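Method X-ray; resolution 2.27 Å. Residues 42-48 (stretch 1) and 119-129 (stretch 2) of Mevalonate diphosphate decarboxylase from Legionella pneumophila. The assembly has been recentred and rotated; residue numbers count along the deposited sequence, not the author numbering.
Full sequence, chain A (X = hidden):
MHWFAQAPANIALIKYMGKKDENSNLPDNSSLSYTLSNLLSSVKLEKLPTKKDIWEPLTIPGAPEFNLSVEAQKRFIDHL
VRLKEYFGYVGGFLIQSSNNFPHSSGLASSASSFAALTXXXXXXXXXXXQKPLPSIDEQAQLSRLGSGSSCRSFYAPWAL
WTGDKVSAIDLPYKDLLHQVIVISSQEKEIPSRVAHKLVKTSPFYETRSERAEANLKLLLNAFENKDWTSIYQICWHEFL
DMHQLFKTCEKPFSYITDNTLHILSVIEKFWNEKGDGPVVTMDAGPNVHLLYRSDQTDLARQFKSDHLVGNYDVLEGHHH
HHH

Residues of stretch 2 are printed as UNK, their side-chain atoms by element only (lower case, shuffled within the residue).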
# COMPACT_ATOMS: atom_id res chain seq x y z
N SER A 42 -17.96 -16.26 13.74
CA SER A 42 -18.92 -15.29 14.24
C SER A 42 -18.44 -14.67 15.53
O SER A 42 -17.79 -15.32 16.33
CB SER A 42 -20.28 -15.96 14.47
OG SER A 42 -20.84 -16.38 13.24
N VAL A 43 -18.76 -13.40 15.72
CA VAL A 43 -18.38 -12.71 16.94
C VAL A 43 -19.53 -11.90 17.48
O VAL A 43 -20.14 -11.10 16.78
CB VAL A 43 -17.19 -11.76 16.71
CG1 VAL A 43 -16.94 -10.95 17.98
CG2 VAL A 43 -15.95 -12.56 16.36
N LYS A 44 -19.84 -12.13 18.75
CA LYS A 44 -20.90 -11.40 19.40
C LYS A 44 -20.24 -10.55 20.47
O LYS A 44 -19.36 -11.01 21.19
CB LYS A 44 -21.91 -12.36 20.03
CG LYS A 44 -23.01 -11.69 20.84
CD LYS A 44 -24.03 -12.71 21.31
CE LYS A 44 -25.14 -12.05 22.13
NZ LYS A 44 -26.15 -13.05 22.61
N LEU A 45 -20.65 -9.29 20.56
CA LEU A 45 -20.10 -8.42 21.58
C LEU A 45 -21.20 -7.93 22.49
O LEU A 45 -22.27 -7.54 22.02
CB LEU A 45 -19.41 -7.20 20.94
CG LEU A 45 -18.11 -7.45 20.20
CD1 LEU A 45 -17.63 -6.13 19.57
CD2 LEU A 45 -17.06 -7.99 21.18
N GLU A 46 -20.94 -7.98 23.79
CA GLU A 46 -21.88 -7.51 24.79
C GLU A 46 -21.07 -6.58 25.67
O GLU A 46 -19.99 -6.94 26.15
CB GLU A 46 -22.43 -8.66 25.63
CG GLU A 46 -23.07 -9.77 24.82
CD GLU A 46 -23.85 -10.75 25.68
OE1 GLU A 46 -23.31 -11.22 26.71
OE2 GLU A 46 -25.00 -11.07 25.32
N LYS A 47 -21.58 -5.38 25.89
CA LYS A 47 -20.88 -4.41 26.72
C LYS A 47 -20.82 -4.90 28.17
O LYS A 47 -21.77 -5.50 28.67
CB LYS A 47 -21.60 -3.07 26.62
CG LYS A 47 -20.92 -1.94 27.35
CD LYS A 47 -21.38 -0.59 26.82
CE LYS A 47 -22.88 -0.41 26.93
NZ LYS A 47 -23.29 0.92 26.39
N LEU A 48 -19.68 -4.68 28.82
CA LEU A 48 -19.51 -5.06 30.22
C LEU A 48 -19.40 -3.77 31.03
O LEU A 48 -19.08 -2.71 30.48
CB LEU A 48 -18.24 -5.89 30.41
CG LEU A 48 -18.19 -7.30 29.81
CD1 LEU A 48 -16.77 -7.81 29.88
CD2 LEU A 48 -19.13 -8.23 30.55
N UNK A 119 -15.27 -6.51 12.14
CA UNK A 119 -16.59 -6.09 11.67
C UNK A 119 -17.56 -5.81 12.81
O UNK A 119 -18.24 -4.78 12.82
c UNK A 119 -17.95 -8.42 7.89
c UNK A 119 -16.30 -7.36 9.49
c UNK A 119 -16.67 -8.60 8.69
c UNK A 119 -17.17 -7.16 10.72
n UNK A 119 -18.14 -9.54 6.92
N UNK A 120 -17.61 -6.72 13.78
CA UNK A 120 -18.51 -6.52 14.91
C UNK A 120 -18.11 -5.31 15.76
O UNK A 120 -18.97 -4.51 16.14
c UNK A 120 -18.54 -7.77 15.79
s UNK A 120 -19.86 -7.78 17.02
N UNK A 121 -16.82 -5.17 16.06
CA UNK A 121 -16.36 -4.04 16.87
C UNK A 121 -16.59 -2.73 16.13
O UNK A 121 -16.94 -1.71 16.73
c UNK A 121 -14.86 -4.21 17.21
N UNK A 122 -16.41 -2.76 14.81
CA UNK A 122 -16.61 -1.58 13.99
C UNK A 122 -18.05 -1.12 14.11
O UNK A 122 -18.31 0.08 14.25
c UNK A 122 -16.27 -1.87 12.52
o UNK A 122 -14.87 -1.95 12.35
N UNK A 123 -18.97 -2.06 14.06
CA UNK A 123 -20.39 -1.75 14.18
C UNK A 123 -20.67 -1.23 15.58
O UNK A 123 -21.13 -0.11 15.76
c UNK A 123 -21.79 -4.66 12.04
c UNK A 123 -22.71 -2.72 14.22
c UNK A 123 -21.09 -3.39 12.42
c UNK A 123 -21.25 -2.99 13.89
N UNK A 124 -20.35 -2.06 16.57
CA UNK A 124 -20.55 -1.71 17.97
C UNK A 124 -19.94 -0.35 18.34
O UNK A 124 -20.61 0.50 18.90
c UNK A 124 -19.95 -2.79 18.85
N UNK A 125 -18.67 -0.16 18.02
CA UNK A 125 -17.97 1.07 18.36
C UNK A 125 -18.48 2.29 17.60
O UNK A 125 -18.44 3.41 18.11
c UNK A 125 -15.90 -0.17 19.12
c UNK A 125 -16.12 0.30 20.55
c UNK A 125 -16.47 0.89 18.16
c UNK A 125 -14.42 -0.43 18.85
N UNK A 126 -18.98 2.06 16.39
CA UNK A 126 -19.53 3.12 15.56
C UNK A 126 -20.80 3.68 16.23
O UNK A 126 -20.94 4.89 16.39
c UNK A 126 -19.87 2.56 14.18
o UNK A 126 -20.38 3.57 13.32
N UNK A 127 -21.71 2.80 16.62
CA UNK A 127 -22.96 3.22 17.26
C UNK A 127 -22.76 3.78 18.67
O UNK A 127 -23.49 4.67 19.10
c UNK A 127 -23.96 2.05 17.32
c UNK A 127 -24.27 1.42 15.97
c UNK A 127 -25.23 0.25 16.08
o UNK A 127 -25.77 -0.20 15.05
o UNK A 127 -25.44 -0.23 17.21
N UNK A 128 -21.77 3.26 19.39
CA UNK A 128 -21.50 3.72 20.75
C UNK A 128 -20.85 5.10 20.82
O UNK A 128 -21.09 5.86 21.75
c UNK A 128 -20.62 2.72 21.49
c UNK A 128 -21.35 1.50 22.07
c UNK A 128 -20.34 0.44 22.50
c UNK A 128 -22.21 1.95 23.25
N UNK A 129 -20.01 5.41 19.84
CA UNK A 129 -19.31 6.68 19.82
C UNK A 129 -19.93 7.69 18.87
O UNK A 129 -19.53 8.85 18.84
c UNK A 129 -17.15 5.54 20.39
o UNK A 129 -17.80 5.89 18.10
c UNK A 129 -17.85 6.47 19.41

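Stretch 2 is a continuous helix that lies at 28° to strand 42-47, running in broadly the same direction. Position 119 carries four carbons in a row ending in a nitrogen, and does not reach the strand; it is Lys 119, whose amino group is satisfied elsewhere in the structure. Position 120 has one carbon and then a sulfur, and that sulfur lies 3.3 Å from O of Val 43 and 3.6 Å from CG of Leu 45. A single sulfur directly beyond CB identifies Cys 120. At position 121 the side chain is a lone carbon; this CB lies 4.1 Å from CD1 of Leu 45 and the CA 3.6 Å from the same atom, so the residue is Ala 121.

Position 122 bears one carbon and one oxygen and touches nothing on the strand; it is Ser 122. Four carbons at position 123 fork at the first, with one arm two carbons long, and stay clear of the strand; this is Ile 123. Position 124 again has just one carbon, its CB, 4.1 Å from CD1 of Leu 45, and is Ala 124. At 125 four carbons fork at the second; the side chain leaves sideways and makes no contact although its end comes nearer, and the residue is Leu 125.

Position 126, one carbon followed by one oxygen, is out of reach of the strand and is Ser 126. Position 127 has three carbons, the third carrying two oxygens, and makes no contact; a carboxylate at this chain length means Glu 127. Position 128 has four carbons forked at the second, and one terminal methyl approaches NZ of Lys 47; it is Leu 128, with CD2 3.5 Å from that nitrogen. Finally, position 129 has a carbon bearing one oxygen and one carbon and does not reach the strand; the branched pattern is that of Thr 129.

The contact works by side-chain packing, with a modest 255 Å² buried in total. Val 43, Leu 45 and Lys 47 point toward the helix, whereas Lys 44 between them points away, in the usual alternation of a strand. Cys 120, Ala 124 and Leu 128 recur every four residues and therefore follow one face of the helix. Leu 45 is central: it packs on Cys 120, Ala 121 and Ala 124, its CD1 beside two side chains of a single carbon each. Val 43 adds an apolar contact, CG1 to CB of Cys 120 at 4.2 Å, and Lys 47 extends the interface to Leu 128 at its more exposed end.

Stretch 2 119-129: KCASIALSELT
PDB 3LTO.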